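Local coordinates for protein citrate synthase (Metallosphaera sedula, PDB 6ABW) that binds acetyl-CoA and probably condenses it with oxaloacetate and water to give citrate and CoA in the tricarboxylic acid cycle, at residues M63-L68 with T127-A132; M121-A126 with S212-C217; I244-M249 with A297-E302; E251-R256 with Q305-L310. One frame throughout, in Å; residues are numbered along the deposited sequence.

Contact 1. Residues M63-L68 with T127-A132; sequences MLYGDL and TNRDNA
R129 reaches helix 56-65 with CG anti to its own carbonyl carbon (chi1 -65°) and the chain extended from CG to NE. Y65 also has its CG anti to the carbonyl carbon, and its ring comes to lie against the arginine stem. CD of R129 sits over one face of that ring, offset toward the rim, 4.0 Å from the ring centroid. This is a CH-pi contact. Ring and guanidinium are not face to face; their planes are 53° apart. CB of R129 packs 3.7 Å from OH of Y65. Further along the chain, NE of R129 gives a weak hydrogen bond to O of L64 at 2.8 Å. The N-H is bent well off the line to the oxygen, at 127°. That oxygen lies at the guanidinium edge, near its plane. L64 adds apolar packing, its CD2 4.0 Å from CB of A132.

The contact joins the C-terminal end of helix 56-65 to the first turn of helix 128-151. G66, just past the helix, has positive phi. G66 and D67 are held by R381 of the second subunit. The main polar mate of R129 is E363 on helix 342-365, in a salt bridge through NH2.

An alanine in place of R129 would probably leave E363 without that salt bridge, O of L64 without NE and the Y65 face without its CD cover. The arginine does two jobs. Its methylenes pack on the tyrosine, while its charged end is shared between a carboxylate and a carbonyl at a helix end, which would be a favourable place for positive charge.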
# COMPACT_ATOMS: atom_id res chain seq x y z
N MET A 63 -21.14 -6.84 -8.73
CA MET A 63 -19.97 -7.19 -7.95
C MET A 63 -20.11 -6.89 -6.47
O MET A 63 -19.63 -7.62 -5.65
CB MET A 63 -18.76 -6.50 -8.50
CG MET A 63 -18.43 -6.97 -9.89
SD MET A 63 -16.67 -7.35 -9.91
CE MET A 63 -16.80 -9.10 -10.31
N LEU A 64 -20.77 -5.81 -6.15
CA LEU A 64 -20.91 -5.40 -4.73
C LEU A 64 -22.10 -6.07 -4.04
O LEU A 64 -22.05 -6.28 -2.87
CB LEU A 64 -21.03 -3.89 -4.64
CG LEU A 64 -19.77 -3.15 -5.01
CD1 LEU A 64 -20.07 -1.69 -4.88
CD2 LEU A 64 -18.60 -3.51 -4.15
N TYR A 65 -23.17 -6.33 -4.76
CA TYR A 65 -24.41 -6.84 -4.15
C TYR A 65 -24.80 -8.23 -4.60
O TYR A 65 -25.70 -8.80 -3.99
CB TYR A 65 -25.57 -5.92 -4.39
CG TYR A 65 -25.43 -4.58 -3.78
CD1 TYR A 65 -24.80 -3.58 -4.45
CD2 TYR A 65 -25.90 -4.29 -2.50
CE1 TYR A 65 -24.62 -2.34 -3.89
CE2 TYR A 65 -25.75 -2.98 -1.96
CZ TYR A 65 -25.08 -2.02 -2.66
OH TYR A 65 -24.83 -0.66 -2.29
N GLY A 66 -24.17 -8.76 -5.65
CA GLY A 66 -24.37 -10.17 -6.03
C GLY A 66 -25.41 -10.42 -7.11
O GLY A 66 -25.54 -11.56 -7.54
N ASP A 67 -26.10 -9.38 -7.58
CA ASP A 67 -27.04 -9.47 -8.68
C ASP A 67 -27.09 -8.22 -9.43
O ASP A 67 -26.76 -7.17 -8.91
CB ASP A 67 -28.44 -9.67 -8.13
CG ASP A 67 -28.74 -11.10 -7.82
OD1 ASP A 67 -28.91 -11.92 -8.79
OD2 ASP A 67 -28.85 -11.36 -6.61
N LEU A 68 -27.60 -8.30 -10.67
CA LEU A 68 -27.86 -7.17 -11.47
C LEU A 68 -29.01 -6.39 -10.85
O LEU A 68 -29.84 -6.97 -10.18
CB LEU A 68 -28.18 -7.52 -12.91
CG LEU A 68 -26.98 -8.14 -13.64
CD1 LEU A 68 -27.42 -8.88 -14.86
CD2 LEU A 68 -25.98 -7.04 -13.98
N THR A 127 -22.68 -0.34 5.60
CA THR A 127 -22.20 0.74 4.77
C THR A 127 -20.97 0.41 3.87
O THR A 127 -20.63 1.26 3.08
CB THR A 127 -21.85 1.99 5.61
OG1 THR A 127 -20.82 1.70 6.57
CG2 THR A 127 -23.10 2.49 6.30
N ASN A 128 -20.39 -0.77 3.98
CA ASN A 128 -19.18 -1.13 3.19
C ASN A 128 -19.43 -0.90 1.67
O ASN A 128 -18.59 -0.30 0.94
CB ASN A 128 -18.77 -2.57 3.44
CG ASN A 128 -18.15 -2.83 4.79
OD1 ASN A 128 -17.53 -1.92 5.41
ND2 ASN A 128 -18.27 -4.06 5.27
N ARG A 129 -20.59 -1.31 1.16
CA ARG A 129 -20.85 -1.27 -0.26
C ARG A 129 -21.10 0.14 -0.70
O ARG A 129 -20.61 0.53 -1.73
CB ARG A 129 -21.95 -2.26 -0.64
CG ARG A 129 -21.56 -3.69 -0.40
CD ARG A 129 -22.80 -4.63 -0.40
NE ARG A 129 -22.38 -5.99 -0.14
CZ ARG A 129 -21.94 -6.41 1.04
NH1 ARG A 129 -21.92 -5.59 2.12
NH2 ARG A 129 -21.45 -7.59 1.15
N ASP A 130 -21.82 0.94 0.12
CA ASP A 130 -21.99 2.35 -0.17
C ASP A 130 -20.61 3.06 -0.22
O ASP A 130 -20.42 3.96 -1.05
CB ASP A 130 -22.85 3.08 0.88
CG ASP A 130 -24.37 2.63 0.90
OD1 ASP A 130 -24.96 2.11 -0.08
OD2 ASP A 130 -25.00 2.85 1.98
N ASN A 131 -19.73 2.75 0.72
CA ASN A 131 -18.36 3.34 0.73
C ASN A 131 -17.59 2.96 -0.54
O ASN A 131 -16.91 3.77 -1.09
CB ASN A 131 -17.58 2.89 1.97
CG ASN A 131 -18.19 3.48 3.29
OD1 ASN A 131 -17.96 2.96 4.40
ND2 ASN A 131 -18.92 4.54 3.17
N ALA A 132 -17.74 1.72 -1.02
CA ALA A 132 -17.09 1.29 -2.26
C ALA A 132 -17.62 2.02 -3.51
O ALA A 132 -16.86 2.41 -4.43
CB ALA A 132 -17.25 -0.18 -2.41

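Contact 2. Residues M121-A126 with S212-C217; sequences MPWNKA and SDIYSC
W123 and S212 meet at the tight end of this contact. NE1 of W123 donates to O of S212 at 2.7 Å, and the bond is nearly straight at 170°. The oxygen lies in the indole plane, at the ring edge. Seen from the acceptor, the donor stands above the carbonyl plane, 48° out of it. The six-membered ring of W123 meets apolar partners. CH2 of W123 is 4.1 Å from CD1 of I214, which approaches obliquely, and CZ2 of W123 is 4.3 Å from SG of C217 at the ring edge. V358, I359 and V362 of helix 342-365 also touch the indole.

The loop between helices 104-119 and 128-151 is thereby docked on the N-terminal end of helix 214-225. D213 is the N-cap of that helix. Its OD1 accepts from N of S216 at 3.1 Å and also bonds OG of S116. OD2 of D213 forms a salt bridge with K226 of the second subunit, and OG of S212 bonds O of A223 of that subunit, so the cap lies at the dimer interface.

Around M121 the fit is looser. O of M121 stands 3.5 Å from CB of D213, a packing contact. A water links the two segments here. It donates to O of M121 at 2.8 Å and accepts from N of I214 at 3.0 Å, so an N-H of the first helical turn is met by solvent and not by the loop itself. CB of M121 points away from helix 214-225, and the residue is exposed.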
# COMPACT_ATOMS: atom_id res chain seq x y z
N MET A 121 -13.29 5.40 6.50
CA MET A 121 -14.18 5.05 7.62
C MET A 121 -13.95 3.61 8.05
O MET A 121 -13.47 2.78 7.25
CB MET A 121 -15.65 5.20 7.19
CG MET A 121 -16.12 6.60 6.94
SD MET A 121 -16.18 7.49 8.51
CE MET A 121 -17.78 6.84 9.08
N PRO A 122 -14.38 3.24 9.27
CA PRO A 122 -14.14 1.88 9.70
C PRO A 122 -15.04 0.88 8.91
O PRO A 122 -16.09 1.23 8.39
CB PRO A 122 -14.53 1.86 11.21
CG PRO A 122 -14.57 3.29 11.62
CD PRO A 122 -14.82 4.12 10.38
N TRP A 123 -14.61 -0.37 8.91
CA TRP A 123 -15.43 -1.41 8.30
C TRP A 123 -16.76 -1.49 9.07
O TRP A 123 -16.78 -1.37 10.29
CB TRP A 123 -14.67 -2.71 8.33
CG TRP A 123 -13.57 -2.64 7.32
CD1 TRP A 123 -12.32 -2.14 7.47
CD2 TRP A 123 -13.72 -2.97 5.93
NE1 TRP A 123 -11.66 -2.16 6.24
CE2 TRP A 123 -12.49 -2.70 5.30
CE3 TRP A 123 -14.77 -3.52 5.18
CZ2 TRP A 123 -12.29 -2.93 3.94
CZ3 TRP A 123 -14.56 -3.77 3.84
CH2 TRP A 123 -13.33 -3.46 3.24
N ASN A 124 -17.82 -1.60 8.32
CA ASN A 124 -19.21 -1.66 8.84
C ASN A 124 -20.08 -2.38 7.81
O ASN A 124 -20.32 -1.87 6.72
CB ASN A 124 -19.69 -0.21 9.10
CG ASN A 124 -21.06 -0.21 9.67
OD1 ASN A 124 -21.31 -0.96 10.58
ND2 ASN A 124 -21.93 0.57 9.14
N LYS A 125 -20.58 -3.57 8.14
CA LYS A 125 -21.41 -4.32 7.16
C LYS A 125 -22.47 -3.54 6.43
O LYS A 125 -22.60 -3.69 5.24
CB LYS A 125 -22.09 -5.54 7.78
CG LYS A 125 -21.19 -6.73 7.98
CD LYS A 125 -22.05 -7.99 8.20
CE LYS A 125 -21.18 -9.24 8.33
NZ LYS A 125 -21.24 -10.11 7.11
N ALA A 126 -23.22 -2.67 7.12
CA ALA A 126 -24.30 -1.91 6.50
C ALA A 126 -23.89 -0.84 5.49
O ALA A 126 -24.66 -0.51 4.64
CB ALA A 126 -25.17 -1.22 7.54
N SER A 212 -7.76 -1.72 7.97
CA SER A 212 -7.49 -0.43 7.32
C SER A 212 -8.66 -0.09 6.38
O SER A 212 -9.24 -0.96 5.76
CB SER A 212 -6.13 -0.44 6.61
OG SER A 212 -5.85 0.90 6.16
N ASP A 213 -9.01 1.20 6.28
CA ASP A 213 -10.14 1.62 5.45
C ASP A 213 -9.99 1.26 3.95
O ASP A 213 -8.89 1.02 3.47
CB ASP A 213 -10.42 3.09 5.62
CG ASP A 213 -9.26 3.99 5.15
OD1 ASP A 213 -9.19 4.25 3.94
OD2 ASP A 213 -8.44 4.44 5.96
N ILE A 214 -11.12 1.14 3.31
CA ILE A 214 -11.16 0.76 1.92
C ILE A 214 -10.31 1.60 0.96
O ILE A 214 -9.76 1.09 -0.00
CB ILE A 214 -12.64 0.58 1.45
CG1 ILE A 214 -12.68 -0.31 0.24
CG2 ILE A 214 -13.29 1.94 1.24
CD1 ILE A 214 -14.06 -0.97 0.03
N TYR A 215 -10.18 2.90 1.21
CA TYR A 215 -9.32 3.71 0.41
C TYR A 215 -7.83 3.30 0.53
O TYR A 215 -7.12 3.26 -0.50
CB TYR A 215 -9.46 5.18 0.76
CG TYR A 215 -10.79 5.78 0.29
CD1 TYR A 215 -11.91 5.69 1.08
CD2 TYR A 215 -10.93 6.42 -0.94
CE1 TYR A 215 -13.15 6.20 0.67
CE2 TYR A 215 -12.12 6.98 -1.32
CZ TYR A 215 -13.26 6.84 -0.54
OH TYR A 215 -14.51 7.37 -0.96
N SER A 216 -7.39 2.95 1.76
CA SER A 216 -6.02 2.50 2.02
C SER A 216 -5.79 1.11 1.42
O SER A 216 -4.68 0.86 1.00
CB SER A 216 -5.64 2.54 3.50
OG SER A 216 -5.21 3.87 3.77
N CYS A 217 -6.83 0.28 1.36
CA CYS A 217 -6.74 -0.97 0.60
C CYS A 217 -6.41 -0.70 -0.87
O CYS A 217 -5.51 -1.34 -1.42
CB CYS A 217 -7.99 -1.83 0.78
SG CYS A 217 -8.28 -2.30 2.50
O HOH W 1 -13.63 1.33 4.90

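Contact 3. Residues I244-M249 with A297-E302; sequences IGEPDM and ARKYFE
The carboxylate of E246 rests against the aliphatic chain of K299, with OE1 of E246 3.7 Å from CD of K299. The other flat group here is the ring of Y300. CE of K299 lies 3.9 Å above one of its faces, toward the rim, and the rings of F238 and Y333 meet it edge-to-face.

K299 carries the contact. Its chain bends at chi3 (71°), which keeps CE alongside O of G245. NZ of K299 then gives that oxygen a weak hydrogen bond at 3.0 Å. OE2 of E246 is 4.1 Å from NZ of K299, beyond a salt bridge, though the opposite charges probably still attract.

P247 packs against the same helix beside K299. CD of P247 packs 3.8 Å from CG of K299, and the two side chains cross at about a right angle. CG of P247 lies 3.8 Å from OE1 of E302. The other carboxylate oxygen of E302 pairs by charge alone with NE of R298.

G245 has positive phi, and at its backbone angles a side chain would run into O of I244. It is the first residue past helix 233-244. A short 3-10 turn, 247-249, follows and leads into helix 250-260. The whole is a tight helix-to-helix connection laid on the surface of helix 295-315, consistent with the small, largely helical domain of citrate synthases.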
# COMPACT_ATOMS: atom_id res chain seq x y z
N ILE A 244 6.51 -0.04 -34.79
CA ILE A 244 6.23 -0.43 -36.19
C ILE A 244 5.87 0.82 -37.02
O ILE A 244 6.44 1.02 -38.11
CB ILE A 244 5.15 -1.52 -36.27
CG1 ILE A 244 5.65 -2.80 -35.64
CG2 ILE A 244 4.71 -1.75 -37.71
CD1 ILE A 244 4.56 -3.76 -35.28
N GLY A 245 5.02 1.70 -36.50
CA GLY A 245 4.79 3.00 -37.12
C GLY A 245 3.81 3.03 -38.25
O GLY A 245 2.91 3.85 -38.24
N GLU A 246 3.92 2.12 -39.21
CA GLU A 246 3.06 2.08 -40.42
C GLU A 246 2.72 0.61 -40.74
O GLU A 246 3.59 -0.25 -40.55
CB GLU A 246 3.80 2.65 -41.63
CG GLU A 246 4.25 4.08 -41.47
CD GLU A 246 3.08 5.07 -41.44
OE1 GLU A 246 2.00 4.70 -41.92
OE2 GLU A 246 3.23 6.23 -40.93
N PRO A 247 1.48 0.33 -41.15
CA PRO A 247 1.09 -1.06 -41.38
C PRO A 247 1.98 -1.89 -42.32
O PRO A 247 2.22 -3.10 -42.10
CB PRO A 247 -0.31 -0.94 -42.01
CG PRO A 247 -0.84 0.34 -41.45
CD PRO A 247 0.34 1.26 -41.36
N ASP A 248 2.45 -1.23 -43.37
CA ASP A 248 3.36 -1.90 -44.34
C ASP A 248 4.74 -2.28 -43.76
O ASP A 248 5.53 -2.97 -44.43
CB ASP A 248 3.54 -1.04 -45.63
CG ASP A 248 2.22 -0.84 -46.41
OD1 ASP A 248 1.25 -1.65 -46.20
OD2 ASP A 248 2.17 0.15 -47.23
N MET A 249 5.03 -1.86 -42.53
CA MET A 249 6.25 -2.23 -41.85
C MET A 249 6.12 -3.40 -40.89
O MET A 249 7.11 -3.76 -40.25
CB MET A 249 6.76 -1.05 -41.03
CG MET A 249 6.84 0.25 -41.74
SD MET A 249 8.30 0.28 -42.75
CE MET A 249 7.43 0.73 -44.22
N ALA A 297 -5.17 6.66 -34.90
CA ALA A 297 -5.80 5.53 -34.25
C ALA A 297 -6.05 4.38 -35.22
O ALA A 297 -5.85 3.22 -34.87
CB ALA A 297 -7.10 5.94 -33.56
N ARG A 298 -6.44 4.70 -36.45
CA ARG A 298 -6.76 3.68 -37.47
C ARG A 298 -5.49 2.91 -37.83
O ARG A 298 -5.53 1.70 -37.98
CB ARG A 298 -7.34 4.35 -38.73
CG ARG A 298 -7.95 3.37 -39.72
CD ARG A 298 -8.16 4.05 -41.07
NE ARG A 298 -9.09 3.32 -41.94
CZ ARG A 298 -9.31 3.58 -43.24
NH1 ARG A 298 -10.18 2.83 -43.92
NH2 ARG A 298 -8.66 4.56 -43.88
N LYS A 299 -4.38 3.62 -37.99
CA LYS A 299 -3.11 3.06 -38.31
C LYS A 299 -2.68 2.01 -37.26
O LYS A 299 -2.22 0.88 -37.62
CB LYS A 299 -2.14 4.24 -38.39
CG LYS A 299 -0.76 4.00 -38.90
CD LYS A 299 0.09 5.27 -38.77
CE LYS A 299 0.44 5.58 -37.30
NZ LYS A 299 1.69 6.39 -37.18
N TYR A 300 -2.84 2.35 -35.98
CA TYR A 300 -2.47 1.42 -34.89
C TYR A 300 -3.35 0.20 -34.86
O TYR A 300 -2.84 -0.87 -34.61
CB TYR A 300 -2.40 2.19 -33.55
CG TYR A 300 -1.25 3.17 -33.50
CD1 TYR A 300 0.05 2.82 -33.93
CD2 TYR A 300 -1.45 4.47 -33.09
CE1 TYR A 300 1.09 3.74 -33.91
CE2 TYR A 300 -0.40 5.38 -33.02
CZ TYR A 300 0.88 4.99 -33.39
OH TYR A 300 1.95 5.85 -33.34
N PHE A 301 -4.63 0.33 -35.13
CA PHE A 301 -5.58 -0.75 -35.19
C PHE A 301 -5.18 -1.68 -36.34
O PHE A 301 -5.11 -2.87 -36.16
CB PHE A 301 -7.04 -0.30 -35.37
CG PHE A 301 -7.99 -1.45 -35.56
CD1 PHE A 301 -8.34 -2.26 -34.49
CD2 PHE A 301 -8.49 -1.76 -36.82
CE1 PHE A 301 -9.22 -3.34 -34.63
CE2 PHE A 301 -9.31 -2.90 -36.99
CZ PHE A 301 -9.69 -3.67 -35.89
N GLU A 302 -4.79 -1.08 -37.47
CA GLU A 302 -4.36 -1.88 -38.65
C GLU A 302 -3.08 -2.60 -38.38
O GLU A 302 -2.93 -3.73 -38.76
CB GLU A 302 -4.22 -0.98 -39.89
CG GLU A 302 -5.60 -0.45 -40.31
CD GLU A 302 -5.61 0.32 -41.64
OE1 GLU A 302 -4.52 0.44 -42.28
OE2 GLU A 302 -6.73 0.81 -42.04

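Contact 4. Residues E251-R256 with Q305-L310; sequences ESWFKR and QKLEEL
F254 and L310 form the centre of this contact. CB of L310 stands over the centre of the F254 ring, 3.7 Å from its centroid, in a CH-pi contact. CD1 of L310 packs back on CB of F254 at 3.7 Å. The ring tip, CZ of F254, also touches O of L310. L307 fills the next place. Its CD2 lies 3.7 Å from both CD1 of F254 and CZ3 of W253, oblique to both rings.

A salt bridge borders this apolar patch. NZ of K306 is 3.0 Å from OE2 of E251 and uses the anti lone pair of that oxygen. A longer ion pair joins NZ of K306 to OE1 of E309 at 3.7 Å.

The first torsion of F254 puts CG anti to its backbone N (chi1 -172°), and CB points toward helix 295-315. The two helix segments pass 10.5 Å apart with a crossing angle of -42°. W253 is anchored behind by its NE1 bond to E243 on helix 233-244. The side chain of L307 is about 4 Å from that of L265, an acetyl-CoA-binding residue.

An alanine in place of F254 would probably leave CB of L310 without its aromatic cover, take one of two aromatic neighbours from CD2 of L307, and open a gap between the helices. Beyond L307 lies a residue of the acetyl-CoA site. The contact is chiefly apolar, with charge kept to its rim.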
# COMPACT_ATOMS: atom_id res chain seq x y z
N GLU A 251 5.28 -6.72 -41.09
CA GLU A 251 5.94 -7.99 -41.40
C GLU A 251 7.42 -7.97 -41.14
O GLU A 251 7.98 -8.90 -40.56
CB GLU A 251 5.71 -8.40 -42.85
CG GLU A 251 4.36 -9.04 -43.02
CD GLU A 251 4.05 -9.60 -44.44
OE1 GLU A 251 5.00 -9.76 -45.32
OE2 GLU A 251 2.83 -9.92 -44.59
N SER A 252 8.06 -6.87 -41.55
CA SER A 252 9.49 -6.71 -41.31
C SER A 252 9.86 -6.66 -39.82
O SER A 252 10.81 -7.36 -39.40
CB SER A 252 10.07 -5.49 -42.08
OG SER A 252 11.40 -5.21 -41.67
N TRP A 253 9.12 -5.88 -39.04
CA TRP A 253 9.30 -5.85 -37.62
C TRP A 253 9.15 -7.26 -37.01
O TRP A 253 9.94 -7.65 -36.15
CB TRP A 253 8.34 -4.88 -36.99
CG TRP A 253 8.45 -4.70 -35.51
CD1 TRP A 253 9.10 -3.69 -34.85
CD2 TRP A 253 7.81 -5.50 -34.50
NE1 TRP A 253 8.99 -3.88 -33.49
CE2 TRP A 253 8.18 -4.97 -33.26
CE3 TRP A 253 6.97 -6.66 -34.54
CZ2 TRP A 253 7.71 -5.49 -32.06
CZ3 TRP A 253 6.53 -7.19 -33.34
CH2 TRP A 253 6.91 -6.63 -32.10
N PHE A 254 8.12 -7.95 -37.43
CA PHE A 254 7.82 -9.31 -36.88
C PHE A 254 8.97 -10.25 -37.28
O PHE A 254 9.47 -11.00 -36.43
CB PHE A 254 6.51 -9.85 -37.43
CG PHE A 254 6.03 -11.14 -36.78
CD1 PHE A 254 5.30 -11.14 -35.60
CD2 PHE A 254 6.25 -12.35 -37.38
CE1 PHE A 254 4.86 -12.37 -35.01
CE2 PHE A 254 5.77 -13.54 -36.83
CZ PHE A 254 5.09 -13.54 -35.63
N LYS A 255 9.41 -10.20 -38.55
CA LYS A 255 10.60 -11.01 -38.99
C LYS A 255 11.86 -10.77 -38.15
O LYS A 255 12.51 -11.71 -37.63
CB LYS A 255 10.83 -10.82 -40.48
CG LYS A 255 12.01 -11.64 -41.06
CD LYS A 255 11.95 -13.12 -40.69
CE LYS A 255 13.11 -13.93 -41.30
NZ LYS A 255 12.80 -14.25 -42.69
N ARG A 256 12.16 -9.51 -37.92
CA ARG A 256 13.35 -9.11 -37.19
C ARG A 256 13.29 -9.35 -35.67
O ARG A 256 14.16 -10.00 -35.12
CB ARG A 256 13.69 -7.62 -37.57
CG ARG A 256 13.90 -7.41 -39.12
CD ARG A 256 13.83 -5.94 -39.62
NE ARG A 256 14.00 -5.02 -38.50
CZ ARG A 256 13.07 -4.17 -38.01
NH1 ARG A 256 13.35 -3.49 -36.91
NH2 ARG A 256 11.90 -3.94 -38.62
N GLN A 305 -3.95 -5.48 -35.95
CA GLN A 305 -4.65 -6.56 -36.63
C GLN A 305 -3.66 -7.46 -37.46
O GLN A 305 -3.76 -8.70 -37.45
CB GLN A 305 -5.85 -6.04 -37.45
CG GLN A 305 -6.61 -7.13 -38.18
CD GLN A 305 -8.13 -6.88 -38.31
OE1 GLN A 305 -8.93 -7.82 -38.16
NE2 GLN A 305 -8.51 -5.63 -38.52
N LYS A 306 -2.71 -6.83 -38.12
CA LYS A 306 -1.70 -7.58 -38.88
C LYS A 306 -0.79 -8.38 -37.95
O LYS A 306 -0.48 -9.56 -38.22
CB LYS A 306 -0.85 -6.59 -39.68
CG LYS A 306 0.15 -7.26 -40.60
CD LYS A 306 -0.41 -8.44 -41.45
CE LYS A 306 0.68 -8.99 -42.38
NZ LYS A 306 0.08 -9.89 -43.41
N LEU A 307 -0.37 -7.78 -36.84
CA LEU A 307 0.40 -8.56 -35.82
C LEU A 307 -0.36 -9.70 -35.23
O LEU A 307 0.19 -10.81 -34.95
CB LEU A 307 0.89 -7.66 -34.69
CG LEU A 307 2.23 -7.04 -34.76
CD1 LEU A 307 2.49 -6.27 -33.45
CD2 LEU A 307 3.34 -8.08 -35.07
N GLU A 308 -1.66 -9.52 -35.03
CA GLU A 308 -2.45 -10.60 -34.50
C GLU A 308 -2.42 -11.79 -35.47
O GLU A 308 -2.28 -12.95 -35.08
CB GLU A 308 -3.92 -10.12 -34.32
CG GLU A 308 -4.86 -11.24 -33.81
CD GLU A 308 -6.35 -10.86 -33.80
OE1 GLU A 308 -6.80 -9.80 -34.31
OE2 GLU A 308 -7.07 -11.70 -33.29
N GLU A 309 -2.57 -11.49 -36.75
CA GLU A 309 -2.57 -12.55 -37.79
C GLU A 309 -1.24 -13.28 -37.81
O GLU A 309 -1.15 -14.52 -37.79
CB GLU A 309 -2.82 -11.95 -39.19
CG GLU A 309 -2.93 -13.04 -40.25
CD GLU A 309 -3.55 -12.59 -41.57
OE1 GLU A 309 -2.96 -11.68 -42.22
OE2 GLU A 309 -4.61 -13.18 -41.97
N LEU A 310 -0.18 -12.49 -37.87
CA LEU A 310 1.21 -13.09 -37.80
C LEU A 310 1.42 -13.90 -36.53
O LEU A 310 1.94 -15.04 -36.56
CB LEU A 310 2.28 -12.00 -37.91
CG LEU A 310 2.27 -11.19 -39.22
CD1 LEU A 310 3.26 -10.04 -39.16
CD2 LEU A 310 2.58 -12.07 -40.40

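Overall arrangement
The contacts form two pairs on opposite sides of the chain's centre. Contacts 1 and 2 have centres 13 Å apart and touch where OD1 of N128 comes 3.2 Å from CE3 of W123. Both border the second subunit. Contacts 3 and 4, with centres 11 Å apart, share helix 295-315. They meet through I244, whose CG1 is 3.4 Å from CG of W253. Within each pair the segments alternate along the chain. Between pairs the centres lie 42 to 48 Å apart. In contact 4 the F254 side chain is about 8 Å from the bound acetyl-CoA and the L307 side chain about 4 Å from that of L265; contacts 1, 2 and 3 lie away from the annotated sites.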